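PDB 5INW: putative angiotensinogen from Lampetra fluviatilis, which is a serpin that binds heparin, which promotes its inhibition of thrombin through a template mechanism. Local coordinates for the interface of chains A and B. Coordinates in Å, arbitrary orientation; residue numbers count along the deposited sequence, not the author numbering. Chains: chain A, Putative angiotensinogen; chain B, C-terminal peptide of Putative angiotensinogen.

Contact 1 and contact 2 lie about 24 Å apart, measured between the centres of their C-alpha atoms, and have no secondary-structure element in common. In contact 1 strand 24-30 of the C-terminal peptide pairs antiparallel with strand 106-108 beside helix 77-96; in contact 2 the start of the peptide, up to strand 5-7, runs parallel to strand 345-350. Both chains derive from one serpin polypeptide cut in its reactive loop, so these are fold contacts rather than a meeting of separate subunits. Joined at both places by backbone hydrogen bonds, the peptide stays built into the body after cleavage.

Contact 1: the interface of chains A and B. Residues chain A 93, 105-107; chain B 27-29.
B:Met27 and B:Gly28 pack against the ring of A:Tyr93 while B:Arg29 pairs with A:Ile106, joining the last strand of the serpin peptide, 24-30, to strand 106-108 and helix 77-96 of chain A. The pairing is antiparallel, and its evidence is reciprocal: A:Ile106 N donates to B:Arg29 O at 2.9 Å (168° at H), and B:Arg29 N returns a bond to A:Ile106 O at 2.8 Å, more bent at the hydrogen. The tight part lies on the helix side. A chi3 bend of 42° turns the methyl of B:Met27 back to the tyrosine, where CE meets A:Tyr93 CD2 at 3.3 Å. Further along the ring, A:Tyr93 CE2 is 3.7 Å from B:Gly28 CA, and the backbone N of B:Gly28 lies in the ring plane at its edge; the glycine, having no side chain, probably allows the strand to come this close. The phenol OH of A:Tyr93 reaches B:Arg29 CB at 3.3 Å. The arginine then bends at chi2 and chi3, and its guanidinium stands 77° from the ring plane. A:Ile106 CD1 sits over the centre of one guanidinium face, 3.9 Å from B:Arg29 CZ. On the opposite side side-chain contacts are fewer and the packing may be looser: the peptide hides 5 Å² of A:Phe107 and no surface of A:Asn105, although A:Phe107 CD1 is 3.5 Å from B:Met27 O.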
ATOM      1  N   TYR A  93      -1.402  -1.193   9.960  1.00 49.30           N
ATOM      2  CA  TYR A  93      -2.053  -2.497   9.917  1.00 50.62           C
ATOM      3  C   TYR A  93      -2.746  -2.754  11.225  1.00 52.74           C
ATOM      4  O   TYR A  93      -3.896  -3.188  11.253  1.00 59.31           O
ATOM      5  CB  TYR A  93      -1.028  -3.595   9.684  1.00 50.41           C
ATOM      6  CG  TYR A  93      -1.572  -4.955   9.254  1.00 52.60           C
ATOM      7  CD1 TYR A  93      -2.054  -5.868  10.174  1.00 52.93           C
ATOM      8  CD2 TYR A  93      -1.526  -5.360   7.909  1.00 53.28           C
ATOM      9  CE1 TYR A  93      -2.521  -7.105   9.770  1.00 54.25           C
ATOM     10  CE2 TYR A  93      -1.940  -6.611   7.512  1.00 53.46           C
ATOM     11  CZ  TYR A  93      -2.454  -7.480   8.444  1.00 53.94           C
ATOM     12  OH  TYR A  93      -2.928  -8.723   8.037  1.00 54.22           O
ATOM     13  N   ASN A 105     -11.236  -8.766   4.397  1.00 54.11           N
ATOM     14  CA  ASN A 105      -9.955  -8.550   3.676  1.00 51.96           C
ATOM     15  C   ASN A 105      -9.298  -7.196   4.033  1.00 50.24           C
ATOM     16  O   ASN A 105      -9.970  -6.188   4.223  1.00 50.81           O
ATOM     17  CB  ASN A 105     -10.185  -8.637   2.178  1.00 51.57           C
ATOM     18  CG  ASN A 105     -10.742  -9.999   1.759  1.00 52.67           C
ATOM     19  OD1 ASN A 105     -10.397 -10.998   2.362  1.00 55.16           O
ATOM     20  ND2 ASN A 105     -11.587 -10.037   0.732  1.00 50.31           N
ATOM     21  N   ILE A 106      -7.991  -7.243   4.253  1.00 48.93           N
ATOM     22  CA  ILE A 106      -7.189  -6.090   4.558  1.00 48.00           C
ATOM     23  C   ILE A 106      -6.154  -5.952   3.438  1.00 46.26           C
ATOM     24  O   ILE A 106      -5.444  -6.935   3.096  1.00 47.30           O
ATOM     25  CB  ILE A 106      -6.488  -6.238   5.927  1.00 50.30           C
ATOM     26  CG1 ILE A 106      -7.495  -6.220   7.043  1.00 52.13           C
ATOM     27  CG2 ILE A 106      -5.498  -5.081   6.187  1.00 52.61           C
ATOM     28  CD1 ILE A 106      -6.881  -6.586   8.378  1.00 55.66           C
ATOM     29  N   PHE A 107      -6.049  -4.753   2.869  1.00 43.17           N
ATOM     30  CA  PHE A 107      -5.113  -4.502   1.759  1.00 41.39           C
ATOM     31  C   PHE A 107      -4.836  -3.035   1.521  1.00 38.72           C
ATOM     32  O   PHE A 107      -5.736  -2.250   1.304  1.00 37.07           O
ATOM     33  CB  PHE A 107      -5.608  -5.122   0.470  1.00 42.05           C
ATOM     34  CG  PHE A 107      -4.508  -5.367  -0.492  1.00 44.58           C
ATOM     35  CD1 PHE A 107      -3.492  -6.235  -0.169  1.00 45.89           C
ATOM     36  CD2 PHE A 107      -4.465  -4.723  -1.728  1.00 46.27           C
ATOM     37  CE1 PHE A 107      -2.458  -6.474  -1.055  1.00 46.16           C
ATOM     38  CE2 PHE A 107      -3.415  -4.925  -2.597  1.00 46.33           C
ATOM     39  CZ  PHE A 107      -2.412  -5.809  -2.266  1.00 45.81           C
TER
ATOM     40  N   MET B  27       0.506  -4.638   1.856  1.00 48.11           N
ATOM     41  CA  MET B  27       0.333  -5.463   3.019  1.00 49.78           C
ATOM     42  C   MET B  27      -1.098  -5.817   3.087  1.00 50.66           C
ATOM     43  O   MET B  27      -1.980  -5.003   2.788  1.00 52.61           O
ATOM     44  CB  MET B  27       0.572  -4.663   4.305  1.00 52.98           C
ATOM     45  CG  MET B  27       2.012  -4.410   4.613  1.00 54.83           C
ATOM     46  SD  MET B  27       2.340  -3.204   5.874  1.00 58.62           S
ATOM     47  CE  MET B  27       1.103  -3.634   7.041  1.00 60.59           C
ATOM     48  N   GLY B  28      -1.355  -6.998   3.613  1.00 53.63           N
ATOM     49  CA  GLY B  28      -2.715  -7.343   3.957  1.00 52.56           C
ATOM     50  C   GLY B  28      -2.958  -8.752   4.441  1.00 52.94           C
ATOM     51  O   GLY B  28      -2.027  -9.518   4.743  1.00 49.39           O
ATOM     52  N   ARG B  29      -4.259  -9.048   4.504  1.00 53.56           N
ATOM     53  CA  ARG B  29      -4.794 -10.320   4.901  1.00 53.62           C
ATOM     54  C   ARG B  29      -5.935 -10.635   3.958  1.00 53.43           C
ATOM     55  O   ARG B  29      -6.849  -9.816   3.772  1.00 49.28           O
ATOM     56  CB  ARG B  29      -5.303 -10.285   6.349  1.00 54.32           C
ATOM     57  CG  ARG B  29      -6.150 -11.510   6.773  1.00 56.42           C
ATOM     58  CD  ARG B  29      -7.513 -11.101   7.290  1.00 54.92           C
ATOM     59  NE  ARG B  29      -7.347 -10.551   8.630  1.00 56.54           N
ATOM     60  CZ  ARG B  29      -8.314 -10.055   9.386  1.00 55.36           C
ATOM     61  NH1 ARG B  29      -8.008  -9.640  10.599  1.00 53.79           N
ATOM     62  NH2 ARG B  29      -9.570  -9.977   8.939  1.00 55.71           N
TER

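Contact 2: the interface of chains A and B. Residues chain A 287, 344-346; chain B 4, 6.
With CG1 trans to its backbone N (chi1 -178°), A:Val345 sends that methyl towards the peptide, and B:Val6, at chi1 -167°, offers CG2 in return from the position opposite its carbonyl carbon. The two methyls, A:Val345 CG1 and B:Val6 CG2, meet at 3.5 Å, and the side chains are set at a slant to each other. This is a parallel strand pairing in a cleaved serpin, between strand 345-350 and the start of the C-terminal peptide. The bond pattern shows the direction: a single residue, A:Gln346, is bonded on both sides of the peptide residue that separates B:Pro4 from B:Val6. Its N donates to B:Pro4 O at 2.9 Å, and its O accepts from B:Val6 N at 2.8 Å, with 171° at the hydrogen. The carbonyl of B:Pro4 also has carbon neighbours, with A:Val345 CG1 at 3.7 Å and A:Gln346 CB at 3.6 Å from B:Pro4 O. A:Gln346 meets the peptide with its backbone and its CB and CG, while the carboxamide points away. B:Pro4, where the modelled peptide begins, has 79 Å² buried by chain A. Its ring is approached from two directions: the backbone carbonyl A:Tyr344 O is 3.7 Å from B:Pro4 CG, and the phenol oxygen A:Tyr287 OH is 3.9 Å from B:Pro4 CB.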
ATOM      1  N   TYR A 287      10.071 -22.164   2.069  1.00 75.76           N
ATOM      2  CA  TYR A 287       9.000 -22.190   3.063  1.00 72.84           C
ATOM      3  C   TYR A 287       9.623 -22.497   4.413  1.00 75.78           C
ATOM      4  O   TYR A 287      10.787 -22.866   4.493  1.00 77.51           O
ATOM      5  CB  TYR A 287       7.955 -23.249   2.715  1.00 73.93           C
ATOM      6  CG  TYR A 287       8.468 -24.670   2.766  1.00 76.67           C
ATOM      7  CD1 TYR A 287       9.428 -25.094   1.852  1.00 78.14           C
ATOM      8  CD2 TYR A 287       8.011 -25.589   3.738  1.00 75.91           C
ATOM      9  CE1 TYR A 287       9.944 -26.375   1.902  1.00 81.61           C
ATOM     10  CE2 TYR A 287       8.514 -26.878   3.785  1.00 79.23           C
ATOM     11  CZ  TYR A 287       9.476 -27.271   2.865  1.00 81.18           C
ATOM     12  OH  TYR A 287       9.988 -28.553   2.867  1.00 83.79           O
ATOM     13  N   TYR A 344      11.444 -29.397  -4.305  1.00 92.80           N
ATOM     14  CA  TYR A 344      10.103 -29.092  -4.777  1.00 89.12           C
ATOM     15  C   TYR A 344       9.044 -29.125  -3.654  1.00 87.22           C
ATOM     16  O   TYR A 344       9.090 -29.964  -2.748  1.00 86.47           O
ATOM     17  CB  TYR A 344       9.689 -30.075  -5.886  1.00 90.65           C
ATOM     18  CG  TYR A 344      10.325 -29.881  -7.276  1.00 91.57           C
ATOM     19  CD1 TYR A 344       9.729 -29.063  -8.234  1.00 88.85           C
ATOM     20  CD2 TYR A 344      11.476 -30.578  -7.648  1.00 95.24           C
ATOM     21  CE1 TYR A 344      10.275 -28.906  -9.499  1.00 89.32           C
ATOM     22  CE2 TYR A 344      12.025 -30.430  -8.918  1.00 95.65           C
ATOM     23  CZ  TYR A 344      11.419 -29.593  -9.841  1.00 91.56           C
ATOM     24  OH  TYR A 344      11.966 -29.451 -11.090  1.00 89.70           O
ATOM     25  N   VAL A 345       8.075 -28.224  -3.761  1.00 84.35           N
ATOM     26  CA  VAL A 345       6.980 -28.090  -2.803  1.00 85.06           C
ATOM     27  C   VAL A 345       5.633 -28.227  -3.513  1.00 84.65           C
ATOM     28  O   VAL A 345       5.505 -27.854  -4.700  1.00 85.35           O
ATOM     29  CB  VAL A 345       7.032 -26.709  -2.130  1.00 84.00           C
ATOM     30  CG1 VAL A 345       5.925 -26.569  -1.099  1.00 83.66           C
ATOM     31  CG2 VAL A 345       8.395 -26.500  -1.486  1.00 86.33           C
ATOM     32  N   GLN A 346       4.639 -28.732  -2.787  1.00 83.16           N
ATOM     33  CA  GLN A 346       3.275 -28.851  -3.288  1.00 82.27           C
ATOM     34  C   GLN A 346       2.450 -27.660  -2.846  1.00 77.79           C
ATOM     35  O   GLN A 346       2.066 -27.566  -1.686  1.00 76.72           O
ATOM     36  CB  GLN A 346       2.637 -30.121  -2.737  1.00 86.40           C
ATOM     37  CG  GLN A 346       3.287 -31.401  -3.216  1.00 91.70           C
ATOM     38  CD  GLN A 346       2.988 -31.685  -4.669  1.00 95.58           C
ATOM     39  OE1 GLN A 346       2.348 -30.864  -5.353  1.00100.92           O
ATOM     40  NE2 GLN A 346       3.445 -32.843  -5.165  1.00 96.11           N
TER
ATOM     41  N   PRO B   4       6.012 -32.601   1.439  1.00 89.63           N
ATOM     42  CA  PRO B   4       6.334 -31.194   1.611  1.00 86.31           C
ATOM     43  C   PRO B   4       5.283 -30.310   0.921  1.00 84.69           C
ATOM     44  O   PRO B   4       5.288 -30.158  -0.309  1.00 82.53           O
ATOM     45  CB  PRO B   4       7.711 -31.072   0.964  1.00 85.36           C
ATOM     46  CG  PRO B   4       7.689 -32.088  -0.118  1.00 88.23           C
ATOM     47  CD  PRO B   4       6.749 -33.200   0.311  1.00 91.34           C
ATOM     48  N   VAL B   6       2.230 -26.991   1.057  1.00 80.44           N
ATOM     49  CA  VAL B   6       1.693 -25.697   1.481  1.00 77.36           C
ATOM     50  C   VAL B   6       0.313 -25.528   0.870  1.00 74.45           C
ATOM     51  O   VAL B   6       0.191 -25.450  -0.362  1.00 68.14           O
ATOM     52  CB  VAL B   6       2.597 -24.532   1.036  1.00 76.12           C
ATOM     53  CG1 VAL B   6       2.196 -23.241   1.753  1.00 73.64           C
ATOM     54  CG2 VAL B   6       4.062 -24.866   1.295  1.00 77.96           C
TER